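Long-range contacts in GCN5-related N-acetyltransferase (Kribbella flavida, PDB 4MY0), which binds acetyl-CoA and probably transfers its acetyl group to an amine, possibly that of an aminoglycoside: residues R9-T14 with G55-D60; V62-R67 with V88-E93. All blocks are in the same frame, centred on the assembly; numbering follows the deposited sequence.

Interaction 1 (R9-T14 with G55-D60)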
loop_
_atom_site.group_PDB
_atom_site.type_symbol
_atom_site.label_atom_id
_atom_site.label_comp_id
_atom_site.label_asym_id
_atom_site.label_seq_id
_atom_site.Cartn_x
_atom_site.Cartn_y
_atom_site.Cartn_z
ATOM N N ARG C 9 -1.786 20.439 42.786
ATOM C CA ARG C 9 -2.620 19.675 43.698
ATOM C C ARG C 9 -3.760 18.945 43.004
ATOM O O ARG C 9 -4.270 19.365 41.948
ATOM C CB ARG C 9 -3.149 20.552 44.834
ATOM C CG ARG C 9 -4.003 21.674 44.347
ATOM C CD ARG C 9 -4.219 22.759 45.396
ATOM N NE ARG C 9 -4.943 23.860 44.770
ATOM C CZ ARG C 9 -6.269 23.920 44.678
ATOM N NH1 ARG C 9 -7.020 22.958 45.208
ATOM N NH2 ARG C 9 -6.844 24.949 44.069
ATOM N N LEU C 10 -4.147 17.842 43.632
ATOM C CA LEU C 10 -5.196 16.982 43.135
ATOM C C LEU C 10 -6.518 17.665 43.432
ATOM O O LEU C 10 -6.671 18.254 44.487
ATOM C CB LEU C 10 -5.116 15.657 43.878
ATOM C CG LEU C 10 -6.184 14.644 43.521
ATOM C CD1 LEU C 10 -5.804 14.007 42.209
ATOM C CD2 LEU C 10 -6.343 13.622 44.653
ATOM N N VAL C 11 -7.465 17.625 42.503
ATOM C CA VAL C 11 -8.788 18.191 42.774
ATOM C C VAL C 11 -9.857 17.291 42.185
ATOM O O VAL C 11 -9.547 16.358 41.427
ATOM C CB VAL C 11 -8.978 19.568 42.115
ATOM C CG1 VAL C 11 -8.064 20.610 42.730
ATOM C CG2 VAL C 11 -8.768 19.455 40.597
ATOM N N ASP C 12 -11.108 17.577 42.542
ATOM C CA ASP C 12 -12.263 17.024 41.852
ATOM C C ASP C 12 -12.603 18.005 40.740
ATOM O O ASP C 12 -12.833 19.188 41.003
ATOM C CB ASP C 12 -13.460 16.894 42.807
ATOM C CG ASP C 12 -13.350 15.688 43.743
ATOM O OD1 ASP C 12 -12.287 15.030 43.773
ATOM O OD2 ASP C 12 -14.333 15.402 44.463
ATOM N N ILE C 13 -12.621 17.519 39.503
ATOM C CA ILE C 13 -12.932 18.356 38.344
ATOM C C ILE C 13 -14.380 18.810 38.439
ATOM O O ILE C 13 -15.272 17.996 38.708
ATOM C CB ILE C 13 -12.703 17.588 37.014
ATOM C CG1 ILE C 13 -11.208 17.388 36.765
ATOM C CG2 ILE C 13 -13.325 18.337 35.833
ATOM C CD1 ILE C 13 -10.457 18.699 36.533
ATOM N N THR C 14 -14.616 20.105 38.250
ATOM C CA THR C 14 -15.977 20.634 38.214
ATOM C C THR C 14 -16.453 20.855 36.777
ATOM O O THR C 14 -15.659 20.813 35.836
ATOM C CB THR C 14 -16.079 21.965 38.970
ATOM O OG1 THR C 14 -15.198 22.920 38.363
ATOM C CG2 THR C 14 -15.689 21.773 40.428
ATOM N N GLY C 55 -8.661 15.521 38.740
ATOM C CA GLY C 55 -7.696 16.302 37.991
ATOM C C GLY C 55 -6.560 16.793 38.860
ATOM O O GLY C 55 -6.601 16.665 40.093
ATOM N N VAL C 56 -5.532 17.333 38.210
ATOM C CA VAL C 56 -4.482 18.055 38.914
ATOM C C VAL C 56 -4.505 19.501 38.433
ATOM O O VAL C 56 -4.604 19.738 37.223
ATOM C CB VAL C 56 -3.095 17.463 38.649
ATOM C CG1 VAL C 56 -2.014 18.390 39.221
ATOM C CG2 VAL C 56 -2.990 16.077 39.271
ATOM N N VAL C 57 -4.463 20.467 39.357
ATOM C CA VAL C 57 -4.293 21.859 38.948
ATOM C C VAL C 57 -2.945 22.406 39.398
ATOM O O VAL C 57 -2.317 21.860 40.314
ATOM C CB VAL C 57 -5.398 22.808 39.473
ATOM C CG1 VAL C 57 -6.767 22.416 38.927
ATOM C CG2 VAL C 57 -5.386 22.875 41.011
ATOM N N SER C 58 -2.506 23.468 38.721
ATOM C CA SER C 58 -1.390 24.300 39.156
ATOM C C SER C 58 -1.943 25.717 39.272
ATOM O O SER C 58 -2.269 26.351 38.257
ATOM C CB SER C 58 -0.250 24.253 38.137
ATOM O OG SER C 58 0.879 24.983 38.592
ATOM N N GLY C 59 -2.066 26.215 40.500
ATOM C CA GLY C 59 -2.816 27.436 40.726
ATOM C C GLY C 59 -4.266 27.108 40.427
ATOM O O GLY C 59 -4.835 26.212 41.058
ATOM N N ASP C 60 -4.857 27.805 39.457
ATOM C CA ASP C 60 -6.194 27.445 38.980
ATOM C C ASP C 60 -6.210 26.974 37.514
ATOM O O ASP C 60 -7.257 26.964 36.866
ATOM C CB ASP C 60 -7.202 28.581 39.217
ATOM C CG ASP C 60 -6.708 29.919 38.709
ATOM O OD1 ASP C 60 -6.776 30.144 37.480
ATOM O OD2 ASP C 60 -6.264 30.747 39.538
#
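Four backbone hydrogen bonds zip strand 9-12, the first strand of the GNAT domain, to strand 55-58, starting the antiparallel run that leads to the acetyl-CoA site. At one end Arg9 N gives its hydrogen to Val57 O at 2.9 Å, nearly along the C=O axis, and Val57 N returns one to Arg9 O at 2.8 Å, in the carbonyl plane. At the other end the Val11 N to Gly55 O bond (2.7 Å) and its partner, Gly55 N to Val11 O (3.0 Å), are slightly straighter at hydrogen, but each donor sits 31° above the carbonyl plane. Val56 N and O point the other way, to the backbone of Ala64 and Val63 on the next strand. Arg9 CG is tucked between the backbone N and the carbonyl carbon (chi1 61°); from there the extended chain runs alongside Val57, whose CG2 lies 3.7 Å above the guanidinium plane, offset toward the rim. A side chain on Gly55 would collide with Ile13 CD1. Asp12 OD1 is taken by a salt bridge to Arg110. With both hydrogen-bonded pairs matched, main-chain polarity chiefly fixes the pairing.

Interaction 2 (V62-R67 with V88-E93). With AC8 ([(2R,3R,4R,5R)-5-(6-amino-9H-purin-9-yl)-3,4-bis(phosphonooxy)tetrahydrofuran-2-yl]methyl (3R)-3-hydroxy-2,2-dimethyl-4-oxo-4-({3-oxo-3-[(2-sulfanylethyl)amino]propyl}amino)butyl dihydrogen diphosphate), chain L.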
loop_
_atom_site.group_PDB
_atom_site.type_symbol
_atom_site.label_atom_id
_atom_site.label_comp_id
_atom_site.label_asym_id
_atom_site.label_seq_id
_atom_site.Cartn_x
_atom_site.Cartn_y
_atom_site.Cartn_z
ATOM N N VAL C 62 -5.961 23.833 34.980
ATOM C CA VAL C 62 -6.036 22.369 34.917
ATOM C C VAL C 62 -4.841 21.853 34.124
ATOM O O VAL C 62 -4.583 22.288 33.017
ATOM C CB VAL C 62 -7.353 21.869 34.285
ATOM C CG1 VAL C 62 -7.282 20.361 34.030
ATOM C CG2 VAL C 62 -8.554 22.202 35.179
ATOM N N VAL C 63 -4.107 20.917 34.699
ATOM C CA VAL C 63 -2.847 20.467 34.107
ATOM C C VAL C 63 -2.907 18.953 33.788
ATOM O O VAL C 63 -2.123 18.420 32.985
ATOM C CB VAL C 63 -1.721 20.876 35.095
ATOM C CG1 VAL C 63 -0.611 19.880 35.169
ATOM C CG2 VAL C 63 -1.232 22.298 34.778
ATOM N N ALA C 64 -3.874 18.265 34.394
ATOM C CA ALA C 64 -4.035 16.817 34.186
ATOM C C ALA C 64 -5.440 16.365 34.580
ATOM O O ALA C 64 -6.112 17.020 35.390
ATOM C CB ALA C 64 -2.977 16.032 34.976
ATOM N N ALA C 65 -5.902 15.258 34.011
ATOM C CA ALA C 65 -7.256 14.789 34.328
ATOM C C ALA C 65 -7.419 13.307 34.018
ATOM O O ALA C 65 -6.722 12.771 33.166
ATOM C CB ALA C 65 -8.313 15.619 33.565
ATOM N N ALA C 66 -8.338 12.655 34.723
ATOM C CA ALA C 66 -8.640 11.245 34.501
ATOM C C ALA C 66 -10.027 10.989 35.030
ATOM O O ALA C 66 -10.478 11.666 35.969
ATOM C CB ALA C 66 -7.644 10.352 35.220
ATOM N N ARG C 67 -10.729 10.034 34.437
ATOM C CA ARG C 67 -12.055 9.698 34.941
ATOM C C ARG C 67 -12.204 8.209 35.244
ATOM O O ARG C 67 -11.415 7.375 34.781
ATOM C CB ARG C 67 -13.160 10.208 34.003
ATOM C CG ARG C 67 -13.150 9.600 32.623
ATOM C CD ARG C 67 -13.919 10.466 31.617
ATOM N NE ARG C 67 -13.236 10.468 30.326
ATOM C CZ ARG C 67 -13.537 9.665 29.309
ATOM N NH1 ARG C 67 -12.840 9.747 28.187
ATOM N NH2 ARG C 67 -14.532 8.784 29.405
ATOM N N VAL C 88 -6.865 9.352 30.622
ATOM C CA VAL C 88 -5.748 9.850 31.422
ATOM C C VAL C 88 -4.904 10.811 30.586
ATOM O O VAL C 88 -4.277 10.388 29.616
ATOM C CB VAL C 88 -4.864 8.707 31.947
ATOM C CG1 VAL C 88 -3.805 9.258 32.946
ATOM C CG2 VAL C 88 -5.734 7.668 32.637
ATOM N N VAL C 89 -4.886 12.101 30.950
ATOM C CA VAL C 89 -4.174 13.116 30.151
ATOM C C VAL C 89 -3.384 14.093 31.023
ATOM O O VAL C 89 -3.847 14.489 32.086
ATOM C CB VAL C 89 -5.137 13.911 29.227
ATOM C CG1 VAL C 89 -5.832 12.957 28.247
ATOM C CG2 VAL C 89 -6.178 14.651 30.042
ATOM N N VAL C 90 -2.184 14.458 30.579
ATOM C CA VAL C 90 -1.374 15.470 31.270
ATOM C C VAL C 90 -0.889 16.492 30.232
ATOM O O VAL C 90 -0.471 16.100 29.125
ATOM C CB VAL C 90 -0.167 14.832 31.979
ATOM C CG1 VAL C 90 0.709 15.915 32.652
ATOM C CG2 VAL C 90 -0.628 13.758 33.011
ATOM N N ALA C 91 -0.977 17.791 30.547
ATOM C CA ALA C 91 -0.539 18.828 29.590
ATOM C C ALA C 91 0.941 18.625 29.233
ATOM O O ALA C 91 1.735 18.259 30.105
ATOM C CB ALA C 91 -0.770 20.225 30.157
ATOM N N PRO C 92 1.314 18.845 27.951
ATOM C CA PRO C 92 2.677 18.510 27.497
ATOM C C PRO C 92 3.800 19.078 28.361
ATOM O O PRO C 92 4.749 18.345 28.671
ATOM C CB PRO C 92 2.732 19.100 26.078
ATOM C CG PRO C 92 1.309 18.965 25.580
ATOM C CD PRO C 92 0.451 19.282 26.826
ATOM N N GLU C 93 3.692 20.338 28.771
ATOM C CA GLU C 93 4.780 20.959 29.522
ATOM C C GLU C 93 4.756 20.527 30.990
ATOM O O GLU C 93 5.595 20.966 31.790
ATOM C CB GLU C 93 4.761 22.495 29.369
ATOM C CG GLU C 93 3.787 23.251 30.303
ATOM C CD GLU C 93 2.327 23.177 29.858
ATOM O OE1 GLU C 93 1.522 24.055 30.267
ATOM O OE2 GLU C 93 1.972 22.231 29.118
HETATM N N1A AC8 L . 7.306 6.609 27.669
HETATM O O1A AC8 L . 4.199 10.582 36.720
HETATM P P1A AC8 L . 5.081 10.743 35.491
HETATM C C1B AC8 L . 7.276 7.216 32.754
HETATM S S1P AC8 L . -3.262 5.776 29.072
HETATM C C2A AC8 L . 8.015 5.943 28.600
HETATM O O2A AC8 L . 5.945 11.969 35.406
HETATM P P2A AC8 L . 3.404 11.750 33.378
HETATM C C2B AC8 L . 8.179 8.170 33.501
HETATM O O2B AC8 L . 9.524 8.051 33.020
HETATM O O2C AC8 L . 10.559 9.864 34.410
HETATM C C2P AC8 L . -2.207 7.264 28.986
HETATM N N3A AC8 L . 7.881 6.244 29.900
HETATM O O3A AC8 L . 4.110 10.582 34.231
HETATM C C3B AC8 L . 8.020 7.676 34.942
HETATM O O3B AC8 L . 8.816 6.499 35.121
HETATM P P3B AC8 L . 10.263 6.442 35.857
HETATM O O3C AC8 L . 9.890 10.291 32.025
HETATM C C3P AC8 L . -3.011 8.154 28.066
HETATM C C4A AC8 L . 7.020 7.226 30.284
HETATM O O4A AC8 L . 2.987 12.866 34.312
HETATM C C4B AC8 L . 6.590 7.172 35.016
HETATM O O4B AC8 L . 6.197 6.941 33.659
HETATM O O4C AC8 L . 11.846 8.773 32.510
HETATM P P4C AC8 L . 10.530 9.334 32.995
HETATM N N4P AC8 L . -2.447 9.457 27.724
HETATM C C5A AC8 L . 6.276 7.916 29.340
HETATM O O5A AC8 L . 4.265 12.036 32.182
HETATM C C5B AC8 L . 5.637 8.175 35.658
HETATM O O5B AC8 L . 6.048 9.482 35.275
HETATM C C5P AC8 L . -1.417 9.747 26.937
HETATM O O5P AC8 L . -0.732 8.863 26.433
HETATM C C6A AC8 L . 6.432 7.587 27.998
HETATM N N6A AC8 L . 5.729 8.238 27.035
HETATM O O6A AC8 L . 2.097 10.980 32.856
HETATM C C6P AC8 L . -1.168 11.218 26.698
HETATM N N7A AC8 L . 5.520 8.832 29.993
HETATM O O7A AC8 L . 11.120 7.533 35.259
HETATM C C7P AC8 L . 0.301 11.630 26.522
HETATM C C8A AC8 L . 5.786 8.700 31.318
HETATM O O8A AC8 L . 9.944 6.640 37.325
HETATM N N8P AC8 L . 0.975 11.410 27.805
HETATM N N9A AC8 L . 6.710 7.731 31.481
HETATM O O9A AC8 L . 10.757 5.056 35.504
HETATM C C9P AC8 L . 0.633 11.878 29.004
HETATM O O9P AC8 L . -0.340 12.603 29.132
HETATM C CAP AC8 L . 1.479 11.516 30.212
HETATM O OAP AC8 L . 2.864 11.545 29.863
HETATM C CBP AC8 L . 1.177 10.131 30.800
HETATM C CCP AC8 L . 2.169 9.878 31.947
HETATM C CDP AC8 L . -0.244 10.089 31.352
HETATM C CEP AC8 L . 1.347 9.035 29.761
#
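Val63, Val89 and Ala65 bury the most surface where strand 62-67 runs antiparallel to strand 88-90, one arm of a long hairpin against the other. Ala65 and Val89 are the hydrogen-bonded pair: Ala65 N reaches Val89 O at 2.9 Å in the carbonyl plane, and Val89 N reaches Ala65 O at 3.0 Å nearly along the C=O axis. With CG1 anti to the carbonyl carbon (chi1 -61°), Val89 CG2 leans back over the neighbouring strand to 3.7 Å from Ala65 O. Val63 contributes mainly its carbonyl: Val63 O takes the almost linear bond from Ala91 N (2.8 Å, 174° at hydrogen), and Ala91 CB settles beside the same oxygen. A classic beta bulge puts Val63 and Ala64 both across from Val56. Beyond Ala91 the chain leaves the sheet. The edge of residues 88-90 not used by strand 62-67 binds the cofactor: Val88 O accepts from AC8 N4P at 2.8 Å, while Val90 N donates to AC8 O9P at 3.0 Å, so the pantetheine arm lies alongside like another strand, as in other GNAT acetyltransferases. Val90 CG2 bridges Ala64 CB and AC8 O6A, at 3.8 and 3.9 Å. An alanine at Val90 would probably loosen the packing on Ala64 and beside the pyrophosphate, though the main-chain bond to the cofactor need not go. Peptide groups thus do the polar work on both edges of strand 88-90, and alanine and valine side chains fill the two faces between the strands.

The two contacts follow one another along the chain, their centres 10 Å apart within the N-terminal GNAT domain. Strands 53-58 and 61-75, consecutive in the chain, join them, since residues 55-60 of interaction 1 lie against residues 62-67 of interaction 2. The resulting order is 8-12, 53-58, 61-75, 78-90, all antiparallel neighbours; strand 78-90 also pairs in parallel with strand 118-121, and AC8 bonds to its residues 88 and 90. Helix 99-113 packs on the face carrying Val56, Ala64 and Ala66, while helix 18-26 meets Ile13, Ala65 and Val89 from the other. Interaction 1 therefore sits two strands back from the cofactor, and interaction 2 carries the pairing up to the acetyl-CoA site.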